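Local coordinates for protein putative adhesin (Parabacteroides distasonis, PDB 3LJY) that is of unknown function but is probably a cell-surface lipoprotein adhesin with a beta-helical fold, at residues S42-T47 / R63-A68; L134-S137 / N141-V144; C194-T197 / L201-V204. All coordinates share one frame; numbering follows the deposited sequence.

Overall arrangement
From the N terminus, contact 1 comes first. It closes a loop of 15 residues, which includes strand 56-61, and joins strands of two facing sheets near one end of the protein. Contacts 2 and 3 follow, each closing a connection of only three residues between consecutive strands. The contacts are in series, so none nests in or crosses another. Their centres lie about 22 Å apart for contacts 1 and 2, and about 14 Å apart for contacts 2 and 3. Contacts 1 and 3 lie on opposite sides of the chain's centre. In all three, apolar side chains join the long sheet holding 64-69, 131-136 and 192-196 to the strands facing it.

Contact 1 of 3, residues S42-T47 / R63-A68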
loop_
_atom_site.group_PDB
_atom_site.type_symbol
_atom_site.label_atom_id
_atom_site.label_comp_id
_atom_site.label_asym_id
_atom_site.label_seq_id
_atom_site.Cartn_x
_atom_site.Cartn_y
_atom_site.Cartn_z
ATOM N N SER A 42 5.843 11.126 -18.962
ATOM C CA SER A 42 5.138 11.363 -17.719
ATOM C C SER A 42 4.319 12.636 -17.772
ATOM O O SER A 42 4.802 13.686 -18.187
ATOM C CB SER A 42 6.115 11.381 -16.556
ATOM O OG SER A 42 6.552 10.054 -16.329
ATOM N N THR A 43 3.055 12.514 -17.383
ATOM C CA THR A 43 2.169 13.658 -17.200
ATOM C C THR A 43 1.544 13.577 -15.796
ATOM O O THR A 43 1.504 12.499 -15.191
ATOM C CB THR A 43 1.078 13.700 -18.319
ATOM O OG1 THR A 43 0.325 12.476 -18.351
ATOM C CG2 THR A 43 1.733 13.932 -19.723
ATOM N N VAL A 44 1.120 14.724 -15.273
ATOM C CA VAL A 44 0.245 14.799 -14.120
ATOM C C VAL A 44 -1.031 15.546 -14.527
ATOM O O VAL A 44 -0.958 16.663 -15.000
ATOM C CB VAL A 44 0.938 15.524 -12.919
ATOM C CG1 VAL A 44 -0.066 15.698 -11.768
ATOM C CG2 VAL A 44 2.221 14.770 -12.455
ATOM N N GLU A 45 -2.194 14.911 -14.370
ATOM C CA GLU A 45 -3.493 15.573 -14.524
ATOM C C GLU A 45 -4.167 15.732 -13.179
ATOM O O GLU A 45 -4.268 14.779 -12.435
ATOM C CB GLU A 45 -4.429 14.741 -15.399
ATOM C CG GLU A 45 -5.821 15.387 -15.669
ATOM C CD GLU A 45 -6.704 14.557 -16.621
ATOM O OE1 GLU A 45 -6.473 13.331 -16.783
ATOM O OE2 GLU A 45 -7.654 15.144 -17.201
ATOM N N VAL A 46 -4.662 16.934 -12.894
ATOM C CA VAL A 46 -5.342 17.228 -11.636
ATOM C C VAL A 46 -6.773 17.702 -11.890
ATOM O O VAL A 46 -6.992 18.648 -12.632
ATOM C CB VAL A 46 -4.547 18.259 -10.811
ATOM C CG1 VAL A 46 -5.388 18.793 -9.635
ATOM C CG2 VAL A 46 -3.204 17.628 -10.332
ATOM N N THR A 47 -7.739 17.016 -11.284
ATOM C CA THR A 47 -9.125 17.461 -11.259
ATOM C C THR A 47 -9.434 17.951 -9.841
ATOM O O THR A 47 -9.324 17.217 -8.871
ATOM C CB THR A 47 -10.108 16.329 -11.698
ATOM O OG1 THR A 47 -9.726 15.844 -13.004
ATOM C CG2 THR A 47 -11.577 16.821 -11.742
ATOM N N ARG A 63 13.816 12.752 -8.832
ATOM C CA ARG A 63 12.921 11.648 -9.222
ATOM C C ARG A 63 11.771 11.298 -8.265
ATOM O O ARG A 63 11.217 10.210 -8.389
ATOM C CB ARG A 63 13.750 10.405 -9.615
ATOM C CG ARG A 63 14.835 10.774 -10.568
ATOM C CD ARG A 63 15.598 9.624 -11.177
ATOM N NE ARG A 63 14.810 8.780 -12.083
ATOM C CZ ARG A 63 14.519 7.501 -11.856
ATOM N NH1 ARG A 63 14.938 6.895 -10.756
ATOM N NH2 ARG A 63 13.805 6.823 -12.740
ATOM N N VAL A 64 11.421 12.203 -7.335
ATOM C CA VAL A 64 10.271 12.030 -6.458
ATOM C C VAL A 64 9.133 12.988 -6.846
ATOM O O VAL A 64 9.334 14.193 -6.858
ATOM C CB VAL A 64 10.602 12.297 -4.965
ATOM C CG1 VAL A 64 9.315 12.115 -4.089
ATOM C CG2 VAL A 64 11.810 11.424 -4.439
ATOM N N LEU A 65 7.931 12.459 -7.096
ATOM C CA LEU A 65 6.735 13.301 -7.294
ATOM C C LEU A 65 6.001 13.658 -5.978
ATOM O O LEU A 65 5.641 12.782 -5.216
ATOM C CB LEU A 65 5.731 12.617 -8.245
ATOM C CG LEU A 65 4.422 13.336 -8.558
ATOM C CD1 LEU A 65 4.659 14.677 -9.281
ATOM C CD2 LEU A 65 3.485 12.473 -9.337
ATOM N N THR A 66 5.810 14.951 -5.715
ATOM C CA THR A 66 4.908 15.437 -4.665
ATOM C C THR A 66 3.858 16.392 -5.301
ATOM O O THR A 66 4.164 17.203 -6.185
ATOM C CB THR A 66 5.681 16.146 -3.496
ATOM O OG1 THR A 66 6.587 17.114 -4.017
ATOM C CG2 THR A 66 6.537 15.157 -2.690
ATOM N N ILE A 67 2.602 16.229 -4.898
ATOM C CA ILE A 67 1.522 17.116 -5.292
ATOM C C ILE A 67 0.826 17.595 -4.032
ATOM O O ILE A 67 0.319 16.798 -3.243
ATOM C CB ILE A 67 0.498 16.417 -6.214
ATOM C CG1 ILE A 67 1.206 15.828 -7.429
ATOM C CG2 ILE A 67 -0.580 17.383 -6.658
ATOM C CD1 ILE A 67 0.334 15.036 -8.262
ATOM N N ALA A 68 0.827 18.898 -3.816
ATOM C CA ALA A 68 0.182 19.452 -2.636
ATOM C C ALA A 68 -0.256 20.881 -2.911
ATOM O O ALA A 68 0.074 21.432 -3.961
ATOM C CB ALA A 68 1.147 19.389 -1.426
#
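V44 meets L65 and I67 through methyl groups alone, and each of its two branches has its own partner. CG1 stands anti to the backbone N of V44 (chi1 175°). From there it reaches CD1 of I67, with V44 CG1 and I67 CD1 3.6 Å apart. CG2, the other branch, lies beside the backbone N and turns to L65. V44 CG2 is 4.0 Å from L65 CD1 and 4.1 Å from L65 CD2, so one valine methyl faces both ends of the leucine fork.

The two pairings differ in approach. V44 and L65 come at each other tip to tip. V44 and I67 slide past each other in opposite directions, so that the end of the isoleucine lies alongside the valine. I67 can do this because its CG1 branch is extended: the chi2 of 174° carries CD1 well away from its own backbone and across to V44. Its CG2 methyl has no part in the touch. On the same inward side, V46 comes close to the facing segment but makes no tight contact with it.

The backbones stay well apart, with V44 CA and I67 CA 9.2 Å from each other. No hydrogen bond links the segments, and all three touching residues are buried.

The two segments belong to different sheets and face each other across an apolar interior. V44, E45 and V46 hydrogen-bond through their backbones to strand 12-18 or strand 80-86, which flank 43-49. On the other side, 64-69 lies between 56-61 and 24-27. I58 of strand 56-61 touches both V44 and L65, while V82 of strand 80-86 packs on I67.

Contact 2 of 3, residues L134-S137 / N141-V144; sequences LNVS and NMVV
M142 and the L134-N135 peptide touch where the selenomethionine methyl comes to the N-H edge of that flat group. M142 CE lies 4.0 Å from N135 N and is raised about 40° out of the peptide plane. At the edges, the backbones of L134 and N135 are taken up by hydrogen bonds to strands 151-156 and 110-115. No ring takes part, and the rest of the contact is apolar.

M142 carries most of it. Its CG lies beside the backbone N (chi1 -55°), and the chain beyond is extended, so SE and CE reach across toward the other strand. L134 crosses this chain at a slant. The selenium is 3.8 Å from L134 CD2, and L134 CB and CG are also near it. V136 instead runs past M142 in the opposite direction. Its CG1 branch is 3.7 Å from M142 CG and 3.8 Å from M142 CE, so this one methyl lies against both CG and CE of M142.

V144 adds a smaller touch, with CG2 3.9 Å from L134 CD1. L134, V136, M142 and V144 are all buried, and no hydrogen bond joins the segments. Nearby, I162 packs on L134 and V136, and V121 packs on M142.

The strand axes run nearly antiparallel, at 150° and 8.0 Å, yet they pair with strands of other coils rather than with each other. Facing strands joined by a tight corner, with apolar side chains packed between them, are characteristic of a beta-helix. This agrees with the pectate-lyase-like grouping of the domain.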
loop_
_atom_site.group_PDB
_atom_site.type_symbol
_atom_site.label_atom_id
_atom_site.label_comp_id
_atom_site.label_asym_id
_atom_site.label_seq_id
_atom_site.Cartn_x
_atom_site.Cartn_y
_atom_site.Cartn_z
ATOM N N LEU A 134 5.644 -4.042 2.244
ATOM C CA LEU A 134 4.427 -3.285 2.628
ATOM C C LEU A 134 4.471 -2.968 4.102
ATOM O O LEU A 134 4.674 -3.861 4.901
ATOM C CB LEU A 134 3.136 -4.079 2.322
ATOM C CG LEU A 134 2.937 -4.519 0.874
ATOM C CD1 LEU A 134 1.592 -5.170 0.640
ATOM C CD2 LEU A 134 3.123 -3.342 -0.044
ATOM N N ASN A 135 4.236 -1.712 4.470
ATOM C CA ASN A 135 4.395 -1.263 5.854
ATOM C C ASN A 135 3.220 -0.344 6.320
ATOM O O ASN A 135 3.328 0.872 6.144
ATOM C CB ASN A 135 5.757 -0.517 6.002
ATOM C CG ASN A 135 6.960 -1.254 5.328
ATOM O OD1 ASN A 135 7.259 -1.077 4.111
ATOM N ND2 ASN A 135 7.673 -2.046 6.126
ATOM N N VAL A 136 2.131 -0.886 6.925
ATOM C CA VAL A 136 0.977 -0.080 7.367
ATOM C C VAL A 136 1.093 0.310 8.815
ATOM O O VAL A 136 1.529 -0.458 9.631
ATOM C CB VAL A 136 -0.424 -0.772 7.197
ATOM C CG1 VAL A 136 -0.585 -1.339 5.861
ATOM C CG2 VAL A 136 -0.676 -1.817 8.282
ATOM N N SER A 137 0.689 1.517 9.147
ATOM C CA SER A 137 0.530 1.919 10.553
ATOM C C SER A 137 -0.612 2.912 10.668
ATOM O O SER A 137 -1.309 3.185 9.688
ATOM C CB SER A 137 1.826 2.501 11.058
ATOM O OG SER A 137 2.008 3.835 10.658
ATOM N N ASN A 141 -4.904 0.984 5.397
ATOM C CA ASN A 141 -5.298 -0.286 4.777
ATOM C C ASN A 141 -4.628 -0.427 3.421
ATOM O O ASN A 141 -4.483 0.546 2.731
ATOM C CB ASN A 141 -6.817 -0.313 4.571
ATOM C CG ASN A 141 -7.576 -0.592 5.841
ATOM O OD1 ASN A 141 -8.083 0.304 6.509
ATOM N ND2 ASN A 141 -7.653 -1.853 6.184
HETATM N N MSE A 142 -4.213 -1.630 3.067
HETATM C CA MSE A 142 -3.805 -1.955 1.717
HETATM C C MSE A 142 -4.564 -3.154 1.209
HETATM O O MSE A 142 -4.807 -4.107 1.961
HETATM C CB MSE A 142 -2.337 -2.296 1.663
HETATM C CG MSE A 142 -1.504 -1.207 2.229
HETATM SE SE MSE A 142 0.324 -1.325 1.622
HETATM C CE MSE A 142 1.073 0.045 2.744
ATOM N N VAL A 143 -4.913 -3.109 -0.078
ATOM C CA VAL A 143 -5.473 -4.256 -0.802
ATOM C C VAL A 143 -4.653 -4.516 -2.046
ATOM O O VAL A 143 -4.519 -3.658 -2.884
ATOM C CB VAL A 143 -6.920 -4.027 -1.231
ATOM C CG1 VAL A 143 -7.403 -5.230 -1.941
ATOM C CG2 VAL A 143 -7.832 -3.705 -0.012
ATOM N N VAL A 144 -4.094 -5.717 -2.162
ATOM C CA VAL A 144 -3.295 -6.129 -3.326
ATOM C C VAL A 144 -4.017 -7.284 -4.013
ATOM O O VAL A 144 -4.152 -8.344 -3.406
ATOM C CB VAL A 144 -1.875 -6.599 -2.870
ATOM C CG1 VAL A 144 -1.007 -7.026 -4.048
ATOM C CG2 VAL A 144 -1.179 -5.506 -2.054
#

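Contact 3 of 3, residues C194-T197 / L201-V204; sequences CKVT and LAEV
C194 and V196 point inward at A202 and V204 from the facing strand, and the alanine lies between the first two. C194 SG, anti to its own backbone N (chi1 180°), is directed at A202 CB across a short 3.4 Å. The same sulfur is 4.0 Å from V204 CG1, so it bridges two inward residues of the other strand. V196, two residues further along the strand, meets the same methyl of A202. Its CG2 branch, lying beside the backbone N, is 3.9 Å from A202 CB. The single methyl of A202 thus meets a sulfur and a valine branch.

V196 CA and A202 CA, the nearest pair, are 7.3 Å apart. The strand axes run at 161° to each other. No hydrogen bond crosses between them. C194 and V196 bond through their backbones to strand 209-215. I220 packs on both, and I176 packs on A202.

This is the buried inside of a coil. The chain leaves one face, turns through three residues and returns along another, the corner geometry of a beta-helix whose parallel sheets are built from successive coils.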
loop_
_atom_site.group_PDB
_atom_site.type_symbol
_atom_site.label_atom_id
_atom_site.label_comp_id
_atom_site.label_asym_id
_atom_site.label_seq_id
_atom_site.Cartn_x
_atom_site.Cartn_y
_atom_site.Cartn_z
ATOM N N CYS A 194 6.005 -15.781 10.076
ATOM C CA CYS A 194 4.874 -14.967 10.453
ATOM C C CYS A 194 4.889 -14.776 11.974
ATOM O O CYS A 194 4.845 -15.764 12.709
ATOM C CB CYS A 194 3.588 -15.649 9.949
ATOM S SG CYS A 194 2.061 -14.788 10.312
ATOM N N LYS A 195 5.013 -13.514 12.422
ATOM C CA LYS A 195 5.103 -13.172 13.859
ATOM C C LYS A 195 3.948 -12.264 14.224
ATOM O O LYS A 195 3.786 -11.225 13.627
ATOM C CB LYS A 195 6.408 -12.442 14.216
ATOM C CG LYS A 195 6.475 -11.994 15.707
ATOM C CD LYS A 195 7.907 -11.730 16.214
ATOM C CE LYS A 195 7.955 -11.429 17.736
ATOM N N VAL A 196 3.152 -12.667 15.209
ATOM C CA VAL A 196 2.040 -11.878 15.698
ATOM C C VAL A 196 2.277 -11.563 17.191
ATOM O O VAL A 196 2.371 -12.452 18.047
ATOM C CB VAL A 196 0.645 -12.559 15.408
ATOM C CG1 VAL A 196 -0.512 -11.716 15.943
ATOM C CG2 VAL A 196 0.439 -12.765 13.924
ATOM N N THR A 197 2.472 -10.279 17.460
ATOM C CA THR A 197 2.785 -9.767 18.787
ATOM C C THR A 197 1.623 -9.000 19.327
ATOM O O THR A 197 1.554 -8.715 20.492
ATOM C CB THR A 197 3.999 -8.855 18.691
ATOM O OG1 THR A 197 5.138 -9.593 19.154
ATOM C CG2 THR A 197 3.804 -7.543 19.487
ATOM N N LEU A 201 -4.625 -10.668 13.836
ATOM C CA LEU A 201 -4.846 -11.957 13.157
ATOM C C LEU A 201 -4.060 -12.009 11.866
ATOM O O LEU A 201 -4.130 -11.082 11.093
ATOM C CB LEU A 201 -6.339 -12.139 12.802
ATOM C CG LEU A 201 -6.829 -13.254 11.846
ATOM C CD1 LEU A 201 -6.631 -14.682 12.409
ATOM C CD2 LEU A 201 -8.327 -13.042 11.488
ATOM N N ALA A 202 -3.295 -13.083 11.645
ATOM C CA ALA A 202 -2.673 -13.345 10.324
ATOM C C ALA A 202 -3.301 -14.597 9.751
ATOM O O ALA A 202 -3.237 -15.655 10.376
ATOM C CB ALA A 202 -1.144 -13.516 10.387
ATOM N N GLU A 203 -3.938 -14.435 8.593
ATOM C CA GLU A 203 -4.417 -15.534 7.737
ATOM C C GLU A 203 -3.449 -15.734 6.596
ATOM O O GLU A 203 -3.249 -14.837 5.777
ATOM C CB GLU A 203 -5.778 -15.204 7.147
ATOM C CG GLU A 203 -6.850 -14.968 8.162
ATOM C CD GLU A 203 -8.205 -14.680 7.541
ATOM O OE1 GLU A 203 -8.299 -14.101 6.391
ATOM O OE2 GLU A 203 -9.193 -15.036 8.245
ATOM N N VAL A 204 -2.851 -16.906 6.530
ATOM C CA VAL A 204 -1.704 -17.141 5.642
ATOM C C VAL A 204 -1.828 -18.469 4.886
ATOM O O VAL A 204 -2.664 -19.318 5.197
ATOM C CB VAL A 204 -0.353 -17.055 6.454
ATOM C CG1 VAL A 204 -0.330 -15.794 7.330
ATOM C CG2 VAL A 204 -0.112 -18.296 7.339
#